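Local coordinates for protein 4-hydroxybutyrate CoA-transferase (Porphyromonas gingivalis, PDB 3EH7) that probably transfers coenzyme A between acyl-CoA thioesters and free carboxylates such as acetate, at residues Arg14-Ala18 against Leu177-Met182; Glu199-Gly203 against Ala222-Ala227; Cys206-Glu211 against Asn353-Ala359; Met322-Glu328 against Ala380-Arg386. Numbering follows the deposited sequence.

Contact 1: Arg14-Ala18 against Leu177-Met182; sequences RIVSA and LDYIVM
I15 and I180 form a parallel pair, CA to CA 4.6 Å, with both side chains on the same face of the sheet. Each takes the mt rotamer, and I15 CG1 meets I180 CG2 at 3.9 Å, while I15 CG2 lies 3.9 Å from CG of selenomethionine M182. The other face carries V16 and V181: V16 CG1 reaches Y179 CD1 at 4.1 Å, and A18 CB lies 3.9 Å from V181 CG1. Beta-branched residues suit these extended backbones (I15 -82/126, I180 -119/125). Two backbone bonds straddle I15 in the ladder characteristic of parallel strands: I180 N donates to R14 O (2.9 Å) and V16 N to I180 O (2.8 Å). Beyond them the strands splay, and a water bridges the gap, donating to V16 O (2.8 Å) and accepting from M182 N (2.7 Å). At the polar edge R14, near -104/0, folds its guanidinium over I180 CD1, and NH1 donates to L177 O (2.9 Å) as well as to I174 O. S17, at the N-cap, turns the chain into helix 18-22 by capping E20 N with its hydroxyl. The short strand 15-16 thus forms an edge of the parallel six-stranded sheet; strand 179-183 is its inner neighbour, bonded in turn to strand 154-160, while helix 41-49 packs on A18 and V181.

Contact 2: Glu199-Gly203 against Ala222-Ala227; sequences EEAIG and AIPDAA
G203 brings the two helices together: its CA lies 3.6 Å from A227 N and 3.8 Å from A226 C, so a CB here would clash with the opposing backbone, and only glycine fits. The axes therefore approach to 7.6 Å, with N-to-C directions 53° apart and a signed crossing angle of -53°. CA atoms of G203 and A227 are 3.6 Å apart, those of E199 and I223 5.2 Å. Both segments are regular helix, G203 N bonding to E199 O (2.9 Å) and A227 N to I223 O (2.9 Å). The helices belong to the alpha/beta layering of the large mixed sheet; helix 222-229 spans the beta-alpha-beta crossover between parallel strands 215-217 and 238-240. I223, in the mt rotamer, sets CG2 against I202 CG2 at 3.9 Å, and both isoleucines rest on A359 of strand 355-359, where branched aliphatics fill the space between helix and sheet. E199 uses its aliphatic part: with chi1 m and chi2 p, CG packs on A222 CB (3.5 Å) and I223 CG1 (4.1 Å), while OE1 turns back to a weak bond with G196 N. Alanine's small size lets A226 CB sit 3.2 Å from E199 O.

Contact 3: Cys206-Glu211 against Asn353-Ala359; sequences CAELIE and NGKSIMA
The C-terminal end of helix 197-208 and the residues after it run antiparallel along one face of strand 355-359 in the large mixed sheet, helix-on-sheet layering of an alpha/beta fold. K355, I357 and A359 point their CA-to-CB bonds toward 206-211, with CA of L209 8.2 Å from CA of K355 and CA of C206 7.6 Å from CA of A359. L209 N bonds C206 O (2.8 Å) and I210 N bonds A207 O (3.1 Å), both i to i-3. The carbonyl of L209 is taken by K355, whose extended mttt chain brings NZ to L209 O at 2.7 Å; lysine suits the site by combining reach with charge. The same NZ makes a weak salt bridge to E211 OE1 (3.4 Å). That oxygen also accepts a weak bond from N353 ND2 (3.3 Å), although ND2 has its stronger partner in N309 OD1. N353 adopts left-handed angles (54/30), which asparagine tolerates, at the turn before the strand. The carbonyl of I210 is satisfied by K234 NZ, and S356 N by D390 OD2. Away from these polar groups the contact is greasy: L209 CD1 touches I357 CD1 at 3.7 Å, and C206 SG settles 3.9 Å from A359 CB.

Contact 4: Met322-Glu328 against Ala380-Arg386; sequences MGQVVSE and AAVTTLR
A classic beta bulge interrupts this antiparallel pairing: T383 and T384 together face V325, whose carbonyl accepts T383 N at 2.8 Å and, more weakly, T384 N at 3.3 Å. T383 supplies the extra residue through nearly helical angles (-116/-22), and V325 N completes the bulge by donating to T384 O (3.2 Å). V325 and T384 lie on one face of the sheet, their CA atoms 5.1 Å and their CB atoms 3.8 Å apart, as suits beta-branched residues. With chi1 at p, T383 places OG1 3.0 Å from S327 N, which donates to it weakly. Further along, E328 OE2 accepts A381 N at 2.8 Å, a carboxylate standing in for a strand carbonyl, while V326 CG1 packs on A380 CB (4.0 Å). At the other end G323 turns at 103/8, angles that would jam a CB against the preceding carbonyl. Selenomethionine M322 brings SE to R386 NH1 (3.6 Å), and R386 CB lies 4.0 Å from Q324 CG. A water donates to Q324 OE1 (2.8 Å) and accepts from R386 N (2.9 Å). Because the Q324 amide also bonds V382 N and A380 O of the second subunit, and V382 packs on V382 of that subunit, the chemistry implies that this pairing, at the outer strand of the small four-stranded sheet, also forms part of the dimer interface.

In the fold
From the N terminus, contact 1 closes a loop of 158 residues within the first parallel sheet, before the others open. Its centre lies 43 Å or more from theirs, on the far side of the chain's centre from all three. Contact 2 then closes a short local loop. Contact 3 opens inside that loop, on the same helix 197-208, and ends at strand 355-359, so the two cross; A227 CB packs on C206 CB (3.9 Å) where they meet. Contact 4 opens within contact 3's span and closes beyond it, crossing it in turn, while selenomethionine M358 touches T384 and V325, tying the large mixed sheet to the small four-stranded one.

Contact 1: Arg14-Ala18 against Leu177-Met182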
loop_
_atom_site.group_PDB
_atom_site.type_symbol
_atom_site.label_atom_id
_atom_site.label_comp_id
_atom_site.label_asym_id
_atom_site.label_seq_id
_atom_site.Cartn_x
_atom_site.Cartn_y
_atom_site.Cartn_z
ATOM N N ARG A 14 12.856 16.457 40.450
ATOM C CA ARG A 14 13.091 15.479 39.369
ATOM C C ARG A 14 14.219 15.863 38.401
ATOM O O ARG A 14 14.499 15.124 37.473
ATOM C CB ARG A 14 11.809 15.284 38.556
ATOM C CG ARG A 14 10.759 14.422 39.236
ATOM C CD ARG A 14 9.493 14.372 38.400
ATOM N NE ARG A 14 8.734 15.623 38.511
ATOM C CZ ARG A 14 8.044 16.197 37.525
ATOM N NH1 ARG A 14 8.010 15.639 36.309
ATOM N NH2 ARG A 14 7.397 17.347 37.754
ATOM N N ILE A 15 14.846 17.016 38.634
ATOM C CA ILE A 15 15.906 17.528 37.765
ATOM C C ILE A 15 17.211 16.839 38.161
ATOM O O ILE A 15 17.592 16.820 39.321
ATOM C CB ILE A 15 16.001 19.088 37.811
ATOM C CG1 ILE A 15 14.795 19.700 37.097
ATOM C CG2 ILE A 15 17.276 19.592 37.146
ATOM C CD1 ILE A 15 14.755 21.213 37.122
ATOM N N VAL A 16 17.875 16.229 37.189
ATOM C CA VAL A 16 19.106 15.477 37.465
ATOM C C VAL A 16 20.070 15.719 36.319
ATOM O O VAL A 16 19.702 16.294 35.303
ATOM C CB VAL A 16 18.857 13.940 37.592
ATOM C CG1 VAL A 16 17.807 13.629 38.656
ATOM C CG2 VAL A 16 18.470 13.361 36.265
ATOM N N SER A 17 21.306 15.276 36.494
ATOM C CA SER A 17 22.272 15.364 35.423
ATOM C C SER A 17 21.930 14.290 34.394
ATOM O O SER A 17 21.245 13.310 34.733
ATOM C CB SER A 17 23.674 15.145 35.959
ATOM O OG SER A 17 23.897 13.767 36.180
ATOM N N ALA A 18 22.414 14.487 33.162
ATOM C CA ALA A 18 22.275 13.513 32.067
ATOM C C ALA A 18 22.765 12.122 32.473
ATOM O O ALA A 18 22.137 11.113 32.147
ATOM C CB ALA A 18 23.047 13.987 30.817
ATOM N N LEU A 177 7.115 13.354 33.183
ATOM C CA LEU A 177 8.538 13.072 33.063
ATOM C C LEU A 177 9.074 12.465 34.345
ATOM O O LEU A 177 8.961 13.081 35.402
ATOM C CB LEU A 177 9.301 14.365 32.799
ATOM C CG LEU A 177 8.849 15.205 31.621
ATOM C CD1 LEU A 177 9.713 16.446 31.532
ATOM C CD2 LEU A 177 8.901 14.370 30.387
ATOM N N ASP A 178 9.674 11.280 34.258
ATOM C CA ASP A 178 10.269 10.640 35.432
ATOM C C ASP A 178 11.563 11.337 35.818
ATOM O O ASP A 178 11.823 11.565 37.005
ATOM C CB ASP A 178 10.507 9.167 35.167
ATOM C CG ASP A 178 9.226 8.446 34.831
ATOM O OD1 ASP A 178 8.371 8.382 35.718
ATOM O OD2 ASP A 178 9.035 8.023 33.676
ATOM N N TYR A 179 12.359 11.706 34.823
ATOM C CA TYR A 179 13.510 12.562 35.070
ATOM C C TYR A 179 13.575 13.689 34.085
ATOM O O TYR A 179 13.121 13.562 32.949
ATOM C CB TYR A 179 14.805 11.770 35.020
ATOM C CG TYR A 179 14.795 10.621 35.967
ATOM C CD1 TYR A 179 15.201 10.783 37.292
ATOM C CD2 TYR A 179 14.356 9.363 35.551
ATOM C CE1 TYR A 179 15.177 9.712 38.180
ATOM C CE2 TYR A 179 14.329 8.295 36.424
ATOM C CZ TYR A 179 14.738 8.467 37.727
ATOM O OH TYR A 179 14.714 7.399 38.578
ATOM N N ILE A 180 14.103 14.802 34.568
ATOM C CA ILE A 180 14.308 16.000 33.764
ATOM C C ILE A 180 15.807 16.334 33.724
ATOM O O ILE A 180 16.464 16.465 34.755
ATOM C CB ILE A 180 13.540 17.199 34.320
ATOM C CG1 ILE A 180 12.035 16.963 34.207
ATOM C CG2 ILE A 180 13.911 18.465 33.558
ATOM C CD1 ILE A 180 11.223 17.881 35.144
ATOM N N VAL A 181 16.335 16.455 32.519
ATOM C CA VAL A 181 17.722 16.814 32.341
ATOM C C VAL A 181 17.784 18.194 31.682
ATOM O O VAL A 181 17.328 18.361 30.541
ATOM C CB VAL A 181 18.409 15.750 31.468
ATOM C CG1 VAL A 181 19.822 16.205 31.108
ATOM C CG2 VAL A 181 18.408 14.402 32.196
HETATM N N MSE A 182 18.316 19.187 32.387
HETATM C CA MSE A 182 18.370 20.532 31.806
HETATM C C MSE A 182 19.504 20.648 30.772
HETATM O O MSE A 182 20.556 20.016 30.902
HETATM C CB MSE A 182 18.492 21.621 32.898
HETATM C CG MSE A 182 17.310 21.692 33.918
HETATM SE SE MSE A 182 15.559 21.757 33.109
HETATM C CE MSE A 182 15.834 23.434 32.110
HETATM O O HOH W 1 19.887 18.960 34.613
#

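Contact 2: Glu199-Gly203 against Ala222-Ala227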
loop_
_atom_site.group_PDB
_atom_site.type_symbol
_atom_site.label_atom_id
_atom_site.label_comp_id
_atom_site.label_asym_id
_atom_site.label_seq_id
_atom_site.Cartn_x
_atom_site.Cartn_y
_atom_site.Cartn_z
ATOM N N GLU A 199 20.500 18.252 -10.671
ATOM C CA GLU A 199 19.450 18.565 -9.699
ATOM C C GLU A 199 18.556 19.699 -10.177
ATOM O O GLU A 199 17.344 19.707 -9.952
ATOM C CB GLU A 199 20.047 18.925 -8.344
ATOM C CG GLU A 199 20.673 17.754 -7.629
ATOM C CD GLU A 199 22.095 17.460 -8.091
ATOM O OE1 GLU A 199 22.720 18.299 -8.775
ATOM O OE2 GLU A 199 22.593 16.373 -7.768
ATOM N N GLU A 200 19.154 20.657 -10.839
ATOM C CA GLU A 200 18.392 21.753 -11.382
ATOM C C GLU A 200 17.385 21.275 -12.433
ATOM O O GLU A 200 16.231 21.701 -12.425
ATOM C CB GLU A 200 19.334 22.790 -11.997
ATOM C CG GLU A 200 18.648 24.098 -12.301
ATOM C CD GLU A 200 19.498 25.039 -13.148
ATOM O OE1 GLU A 200 20.610 24.643 -13.567
ATOM O OE2 GLU A 200 19.036 26.169 -13.411
ATOM N N ALA A 201 17.850 20.413 -13.336
ATOM C CA ALA A 201 16.998 19.820 -14.365
ATOM C C ALA A 201 15.835 19.037 -13.735
ATOM O O ALA A 201 14.690 19.169 -14.168
ATOM C CB ALA A 201 17.828 18.898 -15.306
ATOM N N ILE A 202 16.133 18.246 -12.701
ATOM C CA ILE A 202 15.085 17.482 -11.977
ATOM C C ILE A 202 14.070 18.454 -11.345
ATOM O O ILE A 202 12.856 18.295 -11.507
ATOM C CB ILE A 202 15.677 16.518 -10.897
ATOM C CG1 ILE A 202 16.577 15.453 -11.558
ATOM C CG2 ILE A 202 14.542 15.830 -10.073
ATOM C CD1 ILE A 202 17.580 14.794 -10.625
ATOM N N GLY A 203 14.581 19.485 -10.671
ATOM C CA GLY A 203 13.748 20.460 -9.998
ATOM C C GLY A 203 12.778 21.146 -10.936
ATOM O O GLY A 203 11.638 21.392 -10.601
ATOM N N ALA A 222 19.404 18.383 -2.390
ATOM C CA ALA A 222 19.522 19.246 -3.563
ATOM C C ALA A 222 18.279 19.190 -4.459
ATOM O O ALA A 222 17.871 20.211 -5.026
ATOM C CB ALA A 222 20.795 18.902 -4.351
ATOM N N ILE A 223 17.659 18.017 -4.551
ATOM C CA ILE A 223 16.494 17.802 -5.457
ATOM C C ILE A 223 15.266 18.572 -4.997
ATOM O O ILE A 223 14.700 19.382 -5.749
ATOM C CB ILE A 223 16.237 16.281 -5.703
ATOM C CG1 ILE A 223 17.262 15.756 -6.713
ATOM C CG2 ILE A 223 14.830 16.003 -6.237
ATOM C CD1 ILE A 223 17.355 14.236 -6.771
ATOM N N PRO A 224 14.841 18.347 -3.756
ATOM C CA PRO A 224 13.697 19.116 -3.307
ATOM C C PRO A 224 13.970 20.623 -3.258
ATOM O O PRO A 224 13.097 21.395 -3.581
ATOM C CB PRO A 224 13.427 18.558 -1.912
ATOM C CG PRO A 224 14.613 17.788 -1.554
ATOM C CD PRO A 224 15.212 17.302 -2.792
ATOM N N ASP A 225 15.177 21.025 -2.865
ATOM C CA ASP A 225 15.546 22.441 -2.848
ATOM C C ASP A 225 15.447 23.010 -4.257
ATOM O O ASP A 225 14.915 24.109 -4.458
ATOM C CB ASP A 225 16.975 22.633 -2.320
ATOM C CG ASP A 225 17.089 22.391 -0.824
ATOM O OD1 ASP A 225 16.041 22.291 -0.122
ATOM O OD2 ASP A 225 18.232 22.270 -0.343
ATOM N N ALA A 226 15.945 22.245 -5.229
ATOM C CA ALA A 226 15.925 22.684 -6.621
ATOM C C ALA A 226 14.494 22.792 -7.118
ATOM O O ALA A 226 14.172 23.701 -7.895
ATOM C CB ALA A 226 16.734 21.738 -7.507
ATOM N N ALA A 227 13.640 21.856 -6.711
ATOM C CA ALA A 227 12.219 21.945 -7.067
ATOM C C ALA A 227 11.586 23.240 -6.534
ATOM O O ALA A 227 10.897 23.943 -7.261
ATOM C CB ALA A 227 11.451 20.715 -6.543
#

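Contact 3: Cys206-Glu211 against Asn353-Ala359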
loop_
_atom_site.group_PDB
_atom_site.type_symbol
_atom_site.label_atom_id
_atom_site.label_comp_id
_atom_site.label_asym_id
_atom_site.label_seq_id
_atom_site.Cartn_x
_atom_site.Cartn_y
_atom_site.Cartn_z
ATOM N N CYS A 206 10.045 18.777 -11.822
ATOM C CA CYS A 206 9.108 18.681 -10.719
ATOM C C CYS A 206 8.161 19.858 -10.718
ATOM O O CYS A 206 6.960 19.659 -10.603
ATOM C CB CYS A 206 9.825 18.591 -9.376
ATOM S SG CYS A 206 10.579 16.988 -9.169
ATOM N N ALA A 207 8.702 21.077 -10.880
ATOM C CA ALA A 207 7.887 22.309 -10.879
ATOM C C ALA A 207 6.798 22.324 -11.932
ATOM O O ALA A 207 5.702 22.875 -11.729
ATOM C CB ALA A 207 8.777 23.554 -11.052
ATOM N N GLU A 208 7.116 21.742 -13.068
ATOM C CA GLU A 208 6.161 21.586 -14.143
ATOM C C GLU A 208 4.920 20.836 -13.685
ATOM O O GLU A 208 3.861 20.989 -14.262
ATOM C CB GLU A 208 6.814 20.735 -15.208
ATOM C CG GLU A 208 6.447 21.037 -16.605
ATOM C CD GLU A 208 7.478 20.449 -17.544
ATOM O OE1 GLU A 208 8.510 21.117 -17.825
ATOM O OE2 GLU A 208 7.255 19.305 -17.980
ATOM N N LEU A 209 5.072 19.958 -12.694
ATOM C CA LEU A 209 3.966 19.089 -12.314
ATOM C C LEU A 209 3.152 19.692 -11.161
ATOM O O LEU A 209 2.119 19.130 -10.759
ATOM C CB LEU A 209 4.500 17.685 -11.983
ATOM C CG LEU A 209 5.121 16.889 -13.137
ATOM C CD1 LEU A 209 5.697 15.553 -12.619
ATOM C CD2 LEU A 209 4.111 16.625 -14.250
ATOM N N ILE A 210 3.607 20.841 -10.652
ATOM C CA ILE A 210 2.986 21.506 -9.525
ATOM C C ILE A 210 2.179 22.696 -10.001
ATOM O O ILE A 210 2.740 23.652 -10.555
ATOM C CB ILE A 210 4.051 21.985 -8.517
ATOM C CG1 ILE A 210 4.729 20.772 -7.887
ATOM C CG2 ILE A 210 3.398 22.918 -7.438
ATOM C CD1 ILE A 210 5.949 21.041 -7.060
ATOM N N GLU A 211 0.864 22.631 -9.820
ATOM C CA GLU A 211 -0.014 23.708 -10.235
ATOM C C GLU A 211 -0.352 24.593 -9.047
ATOM O O GLU A 211 -0.119 24.226 -7.891
ATOM C CB GLU A 211 -1.308 23.156 -10.809
ATOM C CG GLU A 211 -1.138 22.297 -12.061
ATOM C CD GLU A 211 -2.316 21.334 -12.215
ATOM O OE1 GLU A 211 -2.296 20.236 -11.598
ATOM O OE2 GLU A 211 -3.280 21.692 -12.934
ATOM N N ASN A 353 -7.016 15.116 -7.637
ATOM C CA ASN A 353 -5.952 15.497 -8.565
ATOM C C ASN A 353 -4.546 15.295 -7.980
ATOM O O ASN A 353 -3.620 16.010 -8.327
ATOM C CB ASN A 353 -6.154 16.947 -9.024
ATOM C CG ASN A 353 -5.091 17.419 -10.018
ATOM O OD1 ASN A 353 -4.615 16.654 -10.868
ATOM N ND2 ASN A 353 -4.705 18.697 -9.907
ATOM N N GLY A 354 -4.390 14.322 -7.081
ATOM C CA GLY A 354 -3.103 14.022 -6.481
ATOM C C GLY A 354 -2.066 13.414 -7.429
ATOM O O GLY A 354 -2.422 12.779 -8.433
ATOM N N LYS A 355 -0.782 13.631 -7.109
ATOM C CA LYS A 355 0.354 13.153 -7.901
ATOM C C LYS A 355 1.426 12.735 -6.932
ATOM O O LYS A 355 1.607 13.404 -5.961
ATOM C CB LYS A 355 0.973 14.293 -8.724
ATOM C CG LYS A 355 -0.010 15.048 -9.589
ATOM C CD LYS A 355 0.670 16.005 -10.578
ATOM C CE LYS A 355 -0.385 16.916 -11.153
ATOM N NZ LYS A 355 0.105 17.901 -12.162
ATOM N N SER A 356 2.126 11.632 -7.185
ATOM C CA SER A 356 3.362 11.401 -6.517
ATOM C C SER A 356 4.452 11.260 -7.555
ATOM O O SER A 356 4.253 10.728 -8.668
ATOM C CB SER A 356 3.314 10.183 -5.613
ATOM O OG SER A 356 3.359 9.008 -6.338
ATOM N N ILE A 357 5.609 11.766 -7.162
ATOM C CA ILE A 357 6.780 11.828 -8.005
ATOM C C ILE A 357 7.944 11.165 -7.301
ATOM O O ILE A 357 8.229 11.451 -6.137
ATOM C CB ILE A 357 7.169 13.313 -8.304
ATOM C CG1 ILE A 357 6.007 14.019 -8.995
ATOM C CG2 ILE A 357 8.462 13.378 -9.133
ATOM C CD1 ILE A 357 6.033 15.525 -8.894
HETATM N N MSE A 358 8.598 10.265 -8.008
HETATM C CA MSE A 358 9.899 9.718 -7.613
HETATM C C MSE A 358 10.944 10.497 -8.462
HETATM O O MSE A 358 11.054 10.271 -9.641
HETATM C CB MSE A 358 9.957 8.231 -7.897
HETATM C CG MSE A 358 9.004 7.378 -6.999
HETATM SE SE MSE A 358 9.592 7.529 -5.132
HETATM C CE MSE A 358 7.987 6.863 -4.295
ATOM N N ALA A 359 11.637 11.431 -7.825
ATOM C CA ALA A 359 12.591 12.345 -8.449
ATOM C C ALA A 359 14.006 11.896 -8.089
ATOM O O ALA A 359 14.412 11.895 -6.893
ATOM C CB ALA A 359 12.355 13.763 -7.963
#

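Contact 4: Met322-Glu328 against Ala380-Arg386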
loop_
_atom_site.group_PDB
_atom_site.type_symbol
_atom_site.label_atom_id
_atom_site.label_comp_id
_atom_site.label_asym_id
_atom_site.label_seq_id
_atom_site.Cartn_x
_atom_site.Cartn_y
_atom_site.Cartn_z
HETATM N N MSE A 322 9.917 -2.250 -14.500
HETATM C CA MSE A 322 8.482 -2.493 -14.256
HETATM C C MSE A 322 7.892 -1.386 -13.419
HETATM O O MSE A 322 6.671 -1.253 -13.335
HETATM C CB MSE A 322 8.273 -3.837 -13.552
HETATM C CG MSE A 322 8.731 -5.015 -14.365
HETATM SE SE MSE A 322 8.200 -6.672 -13.536
HETATM C CE MSE A 322 8.957 -6.387 -11.756
ATOM N N GLY A 323 8.767 -0.612 -12.780
ATOM C CA GLY A 323 8.360 0.436 -11.879
ATOM C C GLY A 323 8.508 0.102 -10.398
ATOM O O GLY A 323 8.034 0.870 -9.590
ATOM N N GLN A 324 9.136 -1.017 -10.008
ATOM C CA GLN A 324 9.323 -1.264 -8.556
ATOM C C GLN A 324 10.364 -0.280 -8.029
ATOM O O GLN A 324 11.381 -0.095 -8.660
ATOM C CB GLN A 324 9.809 -2.685 -8.233
ATOM C CG GLN A 324 9.128 -3.801 -8.985
ATOM C CD GLN A 324 9.388 -5.139 -8.365
ATOM O OE1 GLN A 324 8.680 -5.544 -7.417
ATOM N NE2 GLN A 324 10.381 -5.869 -8.906
ATOM N N VAL A 325 10.119 0.288 -6.846
ATOM C CA VAL A 325 10.933 1.330 -6.255
ATOM C C VAL A 325 11.614 0.784 -5.026
ATOM O O VAL A 325 10.953 0.211 -4.143
ATOM C CB VAL A 325 10.060 2.524 -5.840
ATOM C CG1 VAL A 325 10.839 3.542 -4.917
ATOM C CG2 VAL A 325 9.486 3.211 -7.095
ATOM N N VAL A 326 12.930 0.912 -4.994
ATOM C CA VAL A 326 13.725 0.543 -3.835
ATOM C C VAL A 326 14.288 1.827 -3.230
ATOM O O VAL A 326 15.001 2.582 -3.888
ATOM C CB VAL A 326 14.868 -0.375 -4.234
ATOM C CG1 VAL A 326 15.784 -0.662 -3.067
ATOM C CG2 VAL A 326 14.295 -1.665 -4.848
ATOM N N SER A 327 13.946 2.056 -1.976
ATOM C CA SER A 327 14.431 3.187 -1.228
ATOM C C SER A 327 14.893 2.705 0.155
ATOM O O SER A 327 14.084 2.323 0.980
ATOM C CB SER A 327 13.309 4.186 -1.089
ATOM O OG SER A 327 13.802 5.305 -0.404
ATOM N N GLU A 328 16.196 2.704 0.387
ATOM C CA GLU A 328 16.774 2.269 1.659
ATOM C C GLU A 328 17.743 3.383 2.132
ATOM O O GLU A 328 17.999 4.355 1.405
ATOM C CB GLU A 328 17.465 0.885 1.500
ATOM C CG GLU A 328 16.503 -0.350 1.108
ATOM C CD GLU A 328 17.246 -1.583 0.432
ATOM O OE1 GLU A 328 18.319 -1.370 -0.210
ATOM O OE2 GLU A 328 16.774 -2.750 0.513
ATOM N N ALA A 380 17.380 -6.670 -2.525
ATOM C CA ALA A 380 16.871 -5.353 -2.224
ATOM C C ALA A 380 15.399 -5.421 -1.776
ATOM O O ALA A 380 14.642 -6.282 -2.231
ATOM C CB ALA A 380 17.025 -4.423 -3.419
ATOM N N ALA A 381 15.027 -4.516 -0.870
ATOM C CA ALA A 381 13.647 -4.408 -0.397
ATOM C C ALA A 381 12.868 -3.379 -1.197
ATOM O O ALA A 381 13.221 -2.188 -1.211
ATOM C CB ALA A 381 13.620 -4.075 1.078
ATOM N N VAL A 382 11.846 -3.840 -1.915
ATOM C CA VAL A 382 10.896 -2.962 -2.550
ATOM C C VAL A 382 10.169 -2.125 -1.487
ATOM O O VAL A 382 9.740 -2.657 -0.465
ATOM C CB VAL A 382 9.892 -3.749 -3.462
ATOM C CG1 VAL A 382 8.821 -2.811 -3.999
ATOM C CG2 VAL A 382 10.655 -4.428 -4.626
ATOM N N THR A 383 10.075 -0.812 -1.697
ATOM C CA THR A 383 9.433 0.059 -0.724
ATOM C C THR A 383 8.189 0.736 -1.264
ATOM O O THR A 383 7.316 1.136 -0.475
ATOM C CB THR A 383 10.404 1.097 -0.098
ATOM O OG1 THR A 383 11.027 1.867 -1.131
ATOM C CG2 THR A 383 11.506 0.361 0.728
ATOM N N THR A 384 8.081 0.842 -2.580
ATOM C CA THR A 384 6.834 1.256 -3.228
ATOM C C THR A 384 6.552 0.289 -4.378
ATOM O O THR A 384 7.437 0.029 -5.173
ATOM C CB THR A 384 6.912 2.737 -3.716
ATOM O OG1 THR A 384 7.062 3.602 -2.575
ATOM C CG2 THR A 384 5.672 3.135 -4.431
ATOM N N LEU A 385 5.330 -0.258 -4.442
ATOM C CA LEU A 385 4.991 -1.356 -5.349
ATOM C C LEU A 385 4.904 -0.857 -6.787
ATOM O O LEU A 385 4.517 0.297 -7.034
ATOM C CB LEU A 385 3.629 -1.988 -4.945
ATOM C CG LEU A 385 3.563 -2.700 -3.575
ATOM C CD1 LEU A 385 2.092 -2.885 -3.101
ATOM C CD2 LEU A 385 4.295 -4.053 -3.662
ATOM N N ARG A 386 5.213 -1.708 -7.747
ATOM C CA ARG A 386 5.067 -1.288 -9.145
ATOM C C ARG A 386 3.620 -0.835 -9.462
ATOM O O ARG A 386 3.397 0.051 -10.283
ATOM C CB ARG A 386 5.522 -2.377 -10.115
ATOM C CG ARG A 386 4.542 -3.486 -10.274
ATOM C CD ARG A 386 4.943 -4.578 -11.270
ATOM N NE ARG A 386 3.958 -5.651 -11.149
ATOM C CZ ARG A 386 3.844 -6.688 -11.961
ATOM N NH1 ARG A 386 4.678 -6.869 -12.986
ATOM N NH2 ARG A 386 2.896 -7.570 -11.728
HETATM O O HOH W 2 6.260 -4.249 -6.878
#